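Diaminopimelate decarboxylase (Methanocaldococcus jannaschii, PDB 1TWI) decarboxylates meso-diaminopimelate to L-lysine with pyridoxal 5'-phosphate as cofactor, completing the diaminopimelate route of lysine biosynthesis as a homodimer. Local coordinates at residues 72-77 against 95-100; 107-112 against 286-291; 140-145 against 153-158; 194-197 against 203-206; 243-248 against 273-278. All coordinates share one frame; numbering follows the deposited sequence.

Contact 1 (72-77 against 95-100); sequences ANLAIT and LYIAKL
L74 and I97 mark the closest backbone approach between the first turn of helix 74-82 and the end of helix 92-100, their CA atoms 7.0 Å apart. I97 provides most of the contact between them. Its CG2 methyl, held opposite the backbone N by chi1 -70°, lies 3.7 Å from T77 OG1 and 4.2 Å from L74 CD1, the I97 side chain running at about a right angle to T77. The other branch ends in CD1, which rests 4.0 Å from A72 CB at the turn before the helix; the carbonyl oxygen of A72 also abuts I97. No hydrogen bond crosses; the contact is van der Waals, with two oxygens among the atoms I97 touches. The T77 hydroxyl, though it faces I97, has its polar partner in S101 OG. The start of helix 74-82 is fixed by N73, the N-cap residue. N73 OD1 accepts from I76 N in the carbonyl plane, on a lone pair, and from A75 N at 2.9 Å, with that donor lifted above the plane. The second subunit covers this edge: its I424 packs on I97, its V429 on L74, and its D427 bonds to L74 N. Two successive outer helices meeting through aliphatic side chains are characteristic of the TIM barrel, here just beyond K69, the cofactor-attachment lysine, and at the dimer interface.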
# COMPACT_ATOMS: atom_id res chain seq x y z
N ALA A 72 7.63 7.44 -10.82
CA ALA A 72 8.92 7.23 -11.48
C ALA A 72 8.80 6.32 -12.72
O ALA A 72 9.77 5.66 -13.09
CB ALA A 72 9.98 6.64 -10.49
N ASN A 73 7.62 6.30 -13.34
CA ASN A 73 7.44 5.52 -14.56
C ASN A 73 8.47 6.07 -15.59
O ASN A 73 8.61 7.30 -15.78
CB ASN A 73 5.99 5.64 -15.09
CG ASN A 73 5.88 5.13 -16.52
OD1 ASN A 73 6.22 5.84 -17.47
ND2 ASN A 73 5.44 3.88 -16.68
N LEU A 74 9.19 5.16 -16.28
CA LEU A 74 10.28 5.60 -17.15
C LEU A 74 9.89 6.57 -18.25
O LEU A 74 10.68 7.45 -18.61
CB LEU A 74 11.03 4.36 -17.78
CG LEU A 74 12.40 4.62 -18.46
CD1 LEU A 74 13.37 5.26 -17.44
CD2 LEU A 74 13.00 3.23 -18.95
N ALA A 75 8.69 6.45 -18.78
CA ALA A 75 8.31 7.43 -19.82
C ALA A 75 8.10 8.82 -19.18
O ALA A 75 8.48 9.85 -19.76
CB ALA A 75 7.02 7.00 -20.57
N ILE A 76 7.48 8.83 -18.00
CA ILE A 76 7.19 10.11 -17.32
C ILE A 76 8.50 10.81 -16.94
O ILE A 76 8.63 12.02 -17.12
CB ILE A 76 6.31 9.89 -16.03
CG1 ILE A 76 4.94 9.29 -16.42
CG2 ILE A 76 6.13 11.22 -15.26
CD1 ILE A 76 4.22 10.07 -17.54
N THR A 77 9.46 10.06 -16.39
CA THR A 77 10.74 10.64 -16.00
C THR A 77 11.54 11.07 -17.25
O THR A 77 12.23 12.09 -17.23
CB THR A 77 11.57 9.66 -15.08
OG1 THR A 77 11.82 8.45 -15.78
CG2 THR A 77 10.81 9.37 -13.78
N LEU A 95 17.56 6.73 -8.21
CA LEU A 95 18.76 7.35 -8.80
C LEU A 95 19.05 6.62 -10.15
O LEU A 95 19.40 7.23 -11.20
CB LEU A 95 19.95 7.20 -7.85
CG LEU A 95 21.30 7.61 -8.49
CD1 LEU A 95 21.16 9.07 -8.98
CD2 LEU A 95 22.46 7.50 -7.49
N TYR A 96 18.92 5.31 -10.12
CA TYR A 96 19.13 4.48 -11.32
C TYR A 96 18.17 4.97 -12.42
O TYR A 96 18.55 5.19 -13.57
CB TYR A 96 18.82 3.02 -10.93
CG TYR A 96 19.13 1.98 -11.96
CD1 TYR A 96 20.41 1.45 -12.04
CD2 TYR A 96 18.13 1.48 -12.80
CE1 TYR A 96 20.72 0.45 -12.95
CE2 TYR A 96 18.42 0.43 -13.73
CZ TYR A 96 19.74 -0.06 -13.77
OH TYR A 96 20.11 -1.06 -14.64
N ILE A 97 16.89 5.09 -12.08
CA ILE A 97 15.93 5.57 -13.07
C ILE A 97 16.28 7.01 -13.56
O ILE A 97 16.16 7.30 -14.77
CB ILE A 97 14.47 5.52 -12.49
CG1 ILE A 97 14.01 4.06 -12.34
CG2 ILE A 97 13.51 6.23 -13.38
CD1 ILE A 97 12.80 3.97 -11.37
N ALA A 98 16.68 7.91 -12.66
CA ALA A 98 17.03 9.28 -13.10
C ALA A 98 18.16 9.26 -14.11
O ALA A 98 18.11 9.98 -15.13
CB ALA A 98 17.42 10.21 -11.89
N LYS A 99 19.20 8.45 -13.83
CA LYS A 99 20.34 8.37 -14.74
C LYS A 99 19.90 7.71 -16.04
O LYS A 99 20.30 8.18 -17.09
CB LYS A 99 21.52 7.60 -14.12
CG LYS A 99 22.15 8.26 -12.91
CD LYS A 99 22.75 9.58 -13.26
CE LYS A 99 24.15 9.42 -13.92
NZ LYS A 99 24.79 10.73 -14.25
N LEU A 100 19.10 6.63 -15.99
CA LEU A 100 18.64 6.04 -17.25
C LEU A 100 17.68 7.01 -17.97
O LEU A 100 17.41 6.87 -19.16
CB LEU A 100 17.93 4.70 -17.03
CG LEU A 100 18.93 3.57 -16.66
CD1 LEU A 100 18.17 2.19 -16.69
CD2 LEU A 100 20.13 3.56 -17.65

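Contact 2 (107-112 against 286-291); sequences KIVFNG and NLILEP. With PLP (pyridoxal-5'-phosphate), chain E.
N111 and E290 meet with their amide and carboxylate planes 85° apart, almost perpendicular, inside the TIM barrel, where strands 108-110 and 286-289 face each other across the interior. The pyridoxal ring lies against both: E290 CB is 3.6 Å from PLP C6, and N111 ND2 is 3.7 Å from the ring methyl PLP C2A. E290 OE2 lies practically in the amide plane of N111, whereas ND2 comes to that oxygen from above the carboxylate plane, 45° out of it. The bond between N111 ND2 and E290 OE2 is 2.8 Å long and fairly straight, with 161° at the hydrogen. N111 has further anchors: ND2 also bonds to D88, and OD1 accepts from N132. E290 has partners of its own, N246 at OE2 and H208 at OE1, so that the buried carboxylate is held in orientation by several donors of the barrel wall. V109 CG2 touches E290 OE2 at 3.6 Å, while V109 CG1 reaches I288 CD1 at 4.4 Å. S213 and Y387 are also hydrogen-bonded to the cofactor. As in other fold-type III enzymes, a glutamate serves the pyridine nitrogen: the extended E290 chain brings E290 OE1 to 2.7 Å from PLP N1.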
# COMPACT_ATOMS: atom_id res chain seq x y z
N LYS A 107 21.77 18.08 -11.69
CA LYS A 107 20.39 18.44 -11.34
C LYS A 107 19.77 17.30 -10.52
O LYS A 107 18.57 17.17 -10.46
CB LYS A 107 19.52 18.67 -12.59
CG LYS A 107 19.95 19.90 -13.41
CD LYS A 107 19.03 20.07 -14.66
CE LYS A 107 19.28 21.44 -15.38
NZ LYS A 107 18.37 21.58 -16.57
N ILE A 108 20.61 16.47 -9.92
CA ILE A 108 20.09 15.38 -9.10
C ILE A 108 20.47 15.58 -7.63
O ILE A 108 21.66 15.75 -7.33
CB ILE A 108 20.65 14.01 -9.59
CG1 ILE A 108 20.11 13.71 -11.01
CG2 ILE A 108 20.14 12.85 -8.68
CD1 ILE A 108 20.69 12.40 -11.66
N VAL A 109 19.46 15.56 -6.73
CA VAL A 109 19.75 15.63 -5.28
C VAL A 109 19.19 14.34 -4.70
O VAL A 109 18.16 13.81 -5.15
CB VAL A 109 19.12 16.89 -4.55
CG1 VAL A 109 19.89 18.20 -5.06
CG2 VAL A 109 17.62 17.01 -4.85
N PHE A 110 19.88 13.83 -3.69
CA PHE A 110 19.52 12.55 -3.06
C PHE A 110 19.06 12.76 -1.60
O PHE A 110 19.84 13.19 -0.76
CB PHE A 110 20.78 11.64 -3.12
CG PHE A 110 20.51 10.15 -2.92
CD1 PHE A 110 19.39 9.71 -2.23
CD2 PHE A 110 21.44 9.21 -3.39
CE1 PHE A 110 19.16 8.34 -1.97
CE2 PHE A 110 21.24 7.84 -3.16
CZ PHE A 110 20.09 7.39 -2.43
N ASN A 111 17.78 12.53 -1.33
CA ASN A 111 17.20 12.64 0.02
C ASN A 111 17.04 11.26 0.61
O ASN A 111 17.02 10.26 -0.12
CB ASN A 111 15.77 13.24 -0.06
CG ASN A 111 15.79 14.72 -0.23
OD1 ASN A 111 16.33 15.40 0.62
ND2 ASN A 111 15.22 15.23 -1.34
N GLY A 112 16.92 11.20 1.93
CA GLY A 112 16.63 9.92 2.56
C GLY A 112 17.25 9.80 3.92
O GLY A 112 18.38 10.22 4.07
N ASN A 286 21.73 29.50 -5.26
CA ASN A 286 20.91 28.87 -6.30
C ASN A 286 19.69 28.41 -5.52
O ASN A 286 19.80 28.10 -4.35
CB ASN A 286 21.62 27.67 -6.90
CG ASN A 286 22.92 28.05 -7.51
OD1 ASN A 286 22.95 28.89 -8.43
ND2 ASN A 286 24.01 27.48 -7.01
N LEU A 287 18.53 28.36 -6.17
CA LEU A 287 17.33 27.96 -5.49
C LEU A 287 16.82 26.64 -6.07
O LEU A 287 16.75 26.50 -7.30
CB LEU A 287 16.22 29.06 -5.67
CG LEU A 287 14.79 28.71 -5.21
CD1 LEU A 287 14.79 28.37 -3.72
CD2 LEU A 287 13.78 29.90 -5.47
N ILE A 288 16.49 25.66 -5.22
CA ILE A 288 15.98 24.38 -5.73
C ILE A 288 14.66 24.08 -5.05
O ILE A 288 14.53 24.33 -3.82
CB ILE A 288 16.94 23.20 -5.35
CG1 ILE A 288 18.34 23.47 -5.93
CG2 ILE A 288 16.39 21.87 -5.86
CD1 ILE A 288 19.49 22.53 -5.36
N LEU A 289 13.68 23.57 -5.80
CA LEU A 289 12.41 23.14 -5.21
C LEU A 289 12.26 21.67 -5.61
O LEU A 289 12.84 21.25 -6.61
CB LEU A 289 11.19 23.94 -5.75
CG LEU A 289 11.24 25.46 -5.52
CD1 LEU A 289 9.86 26.11 -5.91
CD2 LEU A 289 11.53 25.71 -4.06
N GLU A 290 11.47 20.92 -4.85
CA GLU A 290 11.29 19.48 -5.10
C GLU A 290 9.85 19.13 -5.26
O GLU A 290 9.36 18.23 -4.60
CB GLU A 290 11.89 18.66 -3.95
CG GLU A 290 13.43 18.88 -3.71
CD GLU A 290 13.95 18.16 -2.43
OE1 GLU A 290 13.17 17.92 -1.47
OE2 GLU A 290 15.16 17.88 -2.37
N PRO A 291 9.12 19.81 -6.16
CA PRO A 291 7.71 19.45 -6.29
C PRO A 291 7.54 18.01 -6.81
O PRO A 291 8.34 17.55 -7.66
CB PRO A 291 7.16 20.48 -7.28
CG PRO A 291 8.34 20.74 -8.22
CD PRO A 291 9.55 20.74 -7.24
N1 PLP E . 10.99 16.45 -1.07
C2 PLP E . 10.99 15.52 -0.05
C2A PLP E . 12.25 15.48 0.85
C3 PLP E . 9.88 14.69 0.08
O3 PLP E . 9.91 13.79 1.10
C4 PLP E . 8.78 14.77 -0.73
C4A PLP E . 7.58 13.79 -0.50
O4A PLP E . 7.79 12.86 0.21
C5 PLP E . 8.76 15.72 -1.78
C6 PLP E . 9.88 16.54 -1.90
C5A PLP E . 7.63 15.96 -2.77
O4P PLP E . 6.39 16.32 -2.11
P PLP E . 5.11 16.74 -2.94
O1P PLP E . 4.10 16.99 -1.89
O2P PLP E . 4.77 15.56 -3.79
O3P PLP E . 5.43 17.94 -3.70

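Contact 3 (140-145 against 153-158); sequences ILINET and ANVAFR
Within residues 140-145 of helix 136-149, I142 alone touches 153-158, and it does so with two methyls. I142 CG2 sits 3.5 Å from A153 CB, closer than an ordinary carbon-carbon contact, and 3.9 Å from V155 CG1. The second methyl, I142 CD1, approaches V155 CG1 at 4.0 Å, so that this valine methyl is touched by both methyls of I142 as the two side chains lie antiparallel alongside one another. With chi1 at -72°, CG2 of I142 stands opposite its own backbone N, while CG1 carries CD1 along the strand from the alanine toward the valine. A153 and V155, two residues apart on an extended strand, present their side chains to the same helix.

The next shell holds these groups in place. I142 also packs on F131 and V133, the neighbouring strand, and V155 touches V133 and V202, which closes the apolar layer on its flanks. Within the helix, T145 OG1, which has a further partner in K117, donates to L141 O at 2.7 Å; the same oxygen also accepts from T145 N, and the two donors arrive from opposite faces of its carbonyl plane. Far along the strand, R158 reaches the cofactor pocket, although the hydrophobic contact itself lies away from the active site. A helix laid over the strand that follows it, with small and beta-branched residues between, is the classic beta-alpha-beta unit of the TIM barrel, here 130-133, 136-149 and 153-160.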
# COMPACT_ATOMS: atom_id res chain seq x y z
N ILE A 140 28.98 10.92 8.35
CA ILE A 140 30.18 10.09 8.62
C ILE A 140 30.31 8.98 7.56
O ILE A 140 31.39 8.79 6.96
CB ILE A 140 30.13 9.53 10.11
CG1 ILE A 140 30.23 10.72 11.09
CG2 ILE A 140 31.31 8.49 10.39
CD1 ILE A 140 30.03 10.32 12.54
N LEU A 141 29.22 8.31 7.25
CA LEU A 141 29.28 7.25 6.26
C LEU A 141 29.64 7.78 4.89
O LEU A 141 30.43 7.17 4.13
CB LEU A 141 27.94 6.47 6.23
CG LEU A 141 27.80 5.46 5.07
CD1 LEU A 141 28.83 4.33 5.23
CD2 LEU A 141 26.38 4.86 5.11
N ILE A 142 29.10 8.94 4.53
CA ILE A 142 29.43 9.49 3.21
C ILE A 142 30.92 9.87 3.12
O ILE A 142 31.59 9.60 2.11
CB ILE A 142 28.59 10.79 2.90
CG1 ILE A 142 27.11 10.40 2.63
CG2 ILE A 142 29.18 11.54 1.74
CD1 ILE A 142 26.13 11.65 2.67
N ASN A 143 31.44 10.51 4.17
CA ASN A 143 32.85 10.94 4.14
C ASN A 143 33.75 9.65 4.10
O ASN A 143 34.73 9.61 3.36
CB ASN A 143 33.15 11.77 5.41
CG ASN A 143 34.58 12.24 5.47
OD1 ASN A 143 35.30 11.84 6.39
ND2 ASN A 143 35.00 13.08 4.53
N GLU A 144 33.40 8.62 4.87
CA GLU A 144 34.19 7.38 4.87
C GLU A 144 34.12 6.70 3.49
O GLU A 144 35.11 6.18 2.97
CB GLU A 144 33.68 6.41 5.95
CG GLU A 144 34.13 6.73 7.39
CD GLU A 144 33.27 5.97 8.43
OE1 GLU A 144 33.48 6.15 9.67
OE2 GLU A 144 32.37 5.18 8.00
N THR A 145 32.94 6.70 2.86
CA THR A 145 32.78 6.06 1.55
C THR A 145 33.52 6.84 0.45
O THR A 145 34.19 6.25 -0.44
CB THR A 145 31.28 5.92 1.23
OG1 THR A 145 30.69 5.17 2.29
CG2 THR A 145 31.08 5.22 -0.10
N ALA A 153 32.60 13.81 -1.98
CA ALA A 153 31.13 13.88 -2.17
C ALA A 153 30.59 15.29 -1.87
O ALA A 153 31.05 15.95 -0.96
CB ALA A 153 30.42 12.89 -1.22
N ASN A 154 29.61 15.73 -2.64
CA ASN A 154 28.98 17.02 -2.41
C ASN A 154 27.90 16.79 -1.36
O ASN A 154 27.11 15.86 -1.53
CB ASN A 154 28.35 17.50 -3.72
CG ASN A 154 29.41 17.80 -4.77
OD1 ASN A 154 30.39 18.46 -4.44
ND2 ASN A 154 29.25 17.30 -6.00
N VAL A 155 27.89 17.57 -0.28
CA VAL A 155 26.86 17.38 0.74
C VAL A 155 26.09 18.66 1.05
O VAL A 155 26.70 19.73 1.20
CB VAL A 155 27.39 16.79 2.11
CG1 VAL A 155 27.79 15.23 1.91
CG2 VAL A 155 28.60 17.59 2.62
N ALA A 156 24.75 18.53 1.08
CA ALA A 156 23.84 19.58 1.49
C ALA A 156 23.30 19.01 2.83
O ALA A 156 23.55 17.84 3.16
CB ALA A 156 22.70 19.74 0.44
N PHE A 157 22.60 19.80 3.62
CA PHE A 157 22.12 19.30 4.89
C PHE A 157 20.66 19.55 5.03
O PHE A 157 20.20 20.69 4.85
CB PHE A 157 22.91 20.02 6.04
CG PHE A 157 24.36 19.70 6.03
CD1 PHE A 157 25.21 20.26 5.09
CD2 PHE A 157 24.84 18.69 6.86
CE1 PHE A 157 26.54 19.80 4.96
CE2 PHE A 157 26.17 18.22 6.74
CZ PHE A 157 27.00 18.77 5.80
N ARG A 158 19.90 18.50 5.33
CA ARG A 158 18.44 18.68 5.50
C ARG A 158 18.27 19.14 6.95
O ARG A 158 18.59 18.41 7.88
CB ARG A 158 17.68 17.35 5.30
CG ARG A 158 16.20 17.49 5.60
CD ARG A 158 15.40 16.21 5.25
NE ARG A 158 13.95 16.47 5.37
CZ ARG A 158 13.01 15.64 4.96
NH1 ARG A 158 13.34 14.47 4.41
NH2 ARG A 158 11.72 15.97 5.10

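Contact 4 (194-197 against 203-206); sequences KMAL and NVVG
V204 reaches the helix with a single methyl, CG2, and both A196 and L197 converge on it. The valine has chi1 178°, which sets CG1 opposite the backbone N and turns CG2 opposite the carbonyl carbon, out from the strand and into the angle between the two helix residues. A196 answers with its CB, 3.8 Å away from V204 CG2; having no further atoms, it lets the strand come near the helix at this point. L197 takes another path. Its CB does not aim at the strand, but chi1 near -67° swings the isopropyl fork around; chi2 164° sends CD1 on along the chain and leaves L197 CD2 as the methyl that meets V204 CG2, at 3.6 Å. The branch carbon follows, with L197 CG at 4.0 Å from V204 CG2, while L197 CD2 stands 4.1 Å from V204 CB. The leucine and valine side chains run at about a right angle, the leucine lying across the valine methyl instead of alongside it.

The residues around the pair divide by depth. Toward the barrel, F157 of the neighbouring strand packs on A196 and V204, and L139 of helix 136-149 touches A196. Toward the surface, L197 also meets I240. Helix 188-198 is thereby seated on strand 202-208, which follows it in the barrel wall. With no hydrogen bond between the segments, the chemistry is purely dispersive: the spacing is set by the shape of three aliphatic groups, and the one charged side chain of the segment, K194, points away from the strand to a salt bridge with E238.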
# COMPACT_ATOMS: atom_id res chain seq x y z
N LYS A 194 29.63 21.92 10.80
CA LYS A 194 31.02 22.24 11.18
C LYS A 194 31.87 20.95 11.10
O LYS A 194 33.04 21.01 10.73
CB LYS A 194 31.02 22.86 12.60
CG LYS A 194 30.74 24.36 12.53
CD LYS A 194 30.80 25.03 13.90
CE LYS A 194 30.74 26.52 13.71
NZ LYS A 194 30.99 27.26 15.00
N MET A 195 31.26 19.81 11.45
CA MET A 195 31.96 18.52 11.32
C MET A 195 32.33 18.29 9.86
O MET A 195 33.46 17.89 9.53
CB MET A 195 31.07 17.35 11.79
CG MET A 195 30.89 17.31 13.31
SD MET A 195 30.04 15.79 13.85
CE MET A 195 30.69 14.56 12.61
N ALA A 196 31.38 18.53 8.94
CA ALA A 196 31.68 18.30 7.54
C ALA A 196 32.81 19.20 7.04
O ALA A 196 33.57 18.79 6.18
CB ALA A 196 30.41 18.55 6.65
N LEU A 197 32.89 20.42 7.55
CA LEU A 197 33.96 21.32 7.05
C LEU A 197 35.35 20.82 7.49
O LEU A 197 36.33 21.14 6.83
CB LEU A 197 33.73 22.75 7.55
CG LEU A 197 32.48 23.37 6.91
CD1 LEU A 197 32.05 24.60 7.68
CD2 LEU A 197 32.76 23.71 5.51
N ASN A 203 32.30 18.07 0.46
CA ASN A 203 32.26 19.44 0.05
C ASN A 203 30.85 19.96 0.36
O ASN A 203 29.87 19.49 -0.25
CB ASN A 203 32.53 19.48 -1.47
CG ASN A 203 32.33 20.85 -2.07
OD1 ASN A 203 31.54 21.00 -3.03
ND2 ASN A 203 33.03 21.83 -1.56
N VAL A 204 30.78 20.91 1.30
CA VAL A 204 29.52 21.53 1.77
C VAL A 204 28.97 22.44 0.70
O VAL A 204 29.61 23.44 0.37
CB VAL A 204 29.78 22.38 3.07
CG1 VAL A 204 28.45 23.06 3.52
CG2 VAL A 204 30.26 21.46 4.21
N VAL A 205 27.79 22.12 0.16
CA VAL A 205 27.20 22.94 -0.91
C VAL A 205 25.77 23.52 -0.64
O VAL A 205 25.26 24.28 -1.45
CB VAL A 205 27.05 22.17 -2.28
CG1 VAL A 205 28.41 21.79 -2.87
CG2 VAL A 205 26.14 20.95 -2.10
N GLY A 206 25.11 23.17 0.45
CA GLY A 206 23.79 23.76 0.65
C GLY A 206 23.02 23.29 1.86
O GLY A 206 23.54 22.47 2.67

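Contact 5 (243-248 against 273-278); sequences EDVNLG and NTMLKY
M275 bridges V245 and L247 in a beta-alpha-beta unit of the TIM barrel, in which helix 264-276 lies outside strand 244-246 and leads on to strand 286-289. The backbones are far apart, V245 CA and M275 CA being 9.8 Å from each other, and the long flexible methionine spans the gap. Its chain leaves the helix extended and then bends at the thioether, chi3 77°, which brings the M275 CE methyl 4.1 Å from V245 CB; the two side chains meet end to end. The sulfur meets the second residue, with M275 SD at 4.2 Å from L247 CD1, and here the leucine and methionine pass side by side, pointing contrary ways. The atoms meeting on this buried inner side are apolar apart from the thioether sulfur, and W54, T225, L287 and P285 gather around M275.

The solvent side of 273-278 differs in kind. N273 and K277 are exposed, and neither takes part in the contact, although N273 OD1 is bonded to R53; Y278, partly exposed, sends its hydroxyl to D230. Even the apolar meeting is light, since neither residue pair comes closer than 4.1 Å. Directional bonds appear at the far end of the strand, where N246 OD1 accepts from G248 N at 2.9 Å and 162°, an Asx turn.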
# COMPACT_ATOMS: atom_id res chain seq x y z
N GLU A 243 25.99 27.58 -1.02
CA GLU A 243 25.78 27.75 -2.46
C GLU A 243 24.37 27.50 -2.96
O GLU A 243 23.91 28.16 -3.92
CB GLU A 243 26.75 26.82 -3.23
CG GLU A 243 28.21 27.23 -2.98
CD GLU A 243 29.24 26.20 -3.41
OE1 GLU A 243 28.94 25.40 -4.33
OE2 GLU A 243 30.37 26.22 -2.82
N ASP A 244 23.68 26.57 -2.30
CA ASP A 244 22.34 26.13 -2.68
C ASP A 244 21.37 26.14 -1.51
O ASP A 244 21.73 25.67 -0.43
CB ASP A 244 22.28 24.63 -3.08
CG ASP A 244 23.05 24.28 -4.36
OD1 ASP A 244 23.35 25.18 -5.15
OD2 ASP A 244 23.31 23.05 -4.58
N VAL A 245 20.17 26.64 -1.73
CA VAL A 245 19.09 26.54 -0.74
C VAL A 245 18.00 25.75 -1.47
O VAL A 245 17.53 26.12 -2.54
CB VAL A 245 18.57 27.92 -0.28
CG1 VAL A 245 17.25 27.73 0.49
CG2 VAL A 245 19.62 28.55 0.67
N ASN A 246 17.62 24.61 -0.90
CA ASN A 246 16.61 23.73 -1.52
C ASN A 246 15.46 23.74 -0.55
O ASN A 246 15.62 23.32 0.61
CB ASN A 246 17.25 22.33 -1.70
CG ASN A 246 16.28 21.28 -2.26
OD1 ASN A 246 15.05 21.43 -2.19
ND2 ASN A 246 16.86 20.18 -2.78
N LEU A 247 14.30 24.26 -0.99
CA LEU A 247 13.18 24.35 -0.07
C LEU A 247 12.17 23.21 -0.15
O LEU A 247 11.08 23.29 0.43
CB LEU A 247 12.49 25.73 -0.22
CG LEU A 247 13.46 26.91 0.12
CD1 LEU A 247 12.83 28.28 -0.34
CD2 LEU A 247 13.75 26.97 1.63
N GLY A 248 12.55 22.11 -0.82
CA GLY A 248 11.65 20.94 -0.79
C GLY A 248 10.40 21.07 -1.65
O GLY A 248 10.32 21.93 -2.54
N ASN A 273 10.32 36.90 -2.52
CA ASN A 273 10.33 38.14 -1.73
C ASN A 273 10.88 37.86 -0.32
O ASN A 273 11.48 38.71 0.30
CB ASN A 273 8.91 38.78 -1.69
CG ASN A 273 8.49 39.33 -3.11
OD1 ASN A 273 9.29 40.03 -3.77
ND2 ASN A 273 7.27 38.99 -3.56
N THR A 274 10.71 36.64 0.19
CA THR A 274 11.24 36.38 1.52
C THR A 274 12.75 36.26 1.43
O THR A 274 13.47 36.91 2.20
CB THR A 274 10.67 35.12 2.17
OG1 THR A 274 9.30 35.34 2.47
CG2 THR A 274 11.40 34.84 3.52
N MET A 275 13.27 35.43 0.51
CA MET A 275 14.72 35.27 0.41
C MET A 275 15.47 36.58 0.09
O MET A 275 16.58 36.78 0.59
CB MET A 275 15.11 34.23 -0.67
CG MET A 275 14.64 32.79 -0.31
SD MET A 275 14.95 31.66 -1.64
CE MET A 275 16.73 31.47 -1.32
N LEU A 276 14.89 37.45 -0.74
CA LEU A 276 15.58 38.71 -1.06
C LEU A 276 15.74 39.68 0.12
O LEU A 276 16.54 40.58 0.05
CB LEU A 276 14.91 39.43 -2.23
CG LEU A 276 15.05 38.70 -3.57
CD1 LEU A 276 14.24 39.46 -4.61
CD2 LEU A 276 16.50 38.65 -4.00
N LYS A 277 15.00 39.48 1.21
CA LYS A 277 15.15 40.29 2.42
C LYS A 277 16.53 40.08 3.01
O LYS A 277 17.01 40.91 3.81
CB LYS A 277 14.15 39.85 3.49
CG LYS A 277 12.71 40.25 3.17
CD LYS A 277 11.69 39.56 4.05
CE LYS A 277 10.32 40.13 3.72
NZ LYS A 277 9.31 39.76 4.78
N TYR A 278 17.17 38.97 2.65
CA TYR A 278 18.47 38.63 3.26
C TYR A 278 19.70 38.95 2.44
O TYR A 278 20.82 38.64 2.89
CB TYR A 278 18.53 37.12 3.60
CG TYR A 278 17.44 36.66 4.55
CD1 TYR A 278 16.13 36.49 4.11
CD2 TYR A 278 17.73 36.41 5.89
CE1 TYR A 278 15.12 36.07 5.00
CE2 TYR A 278 16.74 35.99 6.78
CZ TYR A 278 15.43 35.82 6.33
OH TYR A 278 14.47 35.42 7.26

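Overall arrangement
All five contacts belong to one TIM barrel, and their chemistry follows their position in it. Contact 2 alone spans the interior and is polar at the cofactor, though with an apolar touch between V109 and I288; contacts 3, 4 and 5 pack outer helices on wall strands through apolar side chains, and contact 1 pairs two outer helices beside the second subunit. Contacts 2, 3 and 5 are buried, contacts 1 and 4 partly so. Shared elements tie them together: strands 153-160 and 202-208 of contacts 3 and 4 are neighbours, as are strands 244-246 and 286-289 of contacts 5 and 2, while I108 of contact 2 packs against helix 92-100 of contact 1.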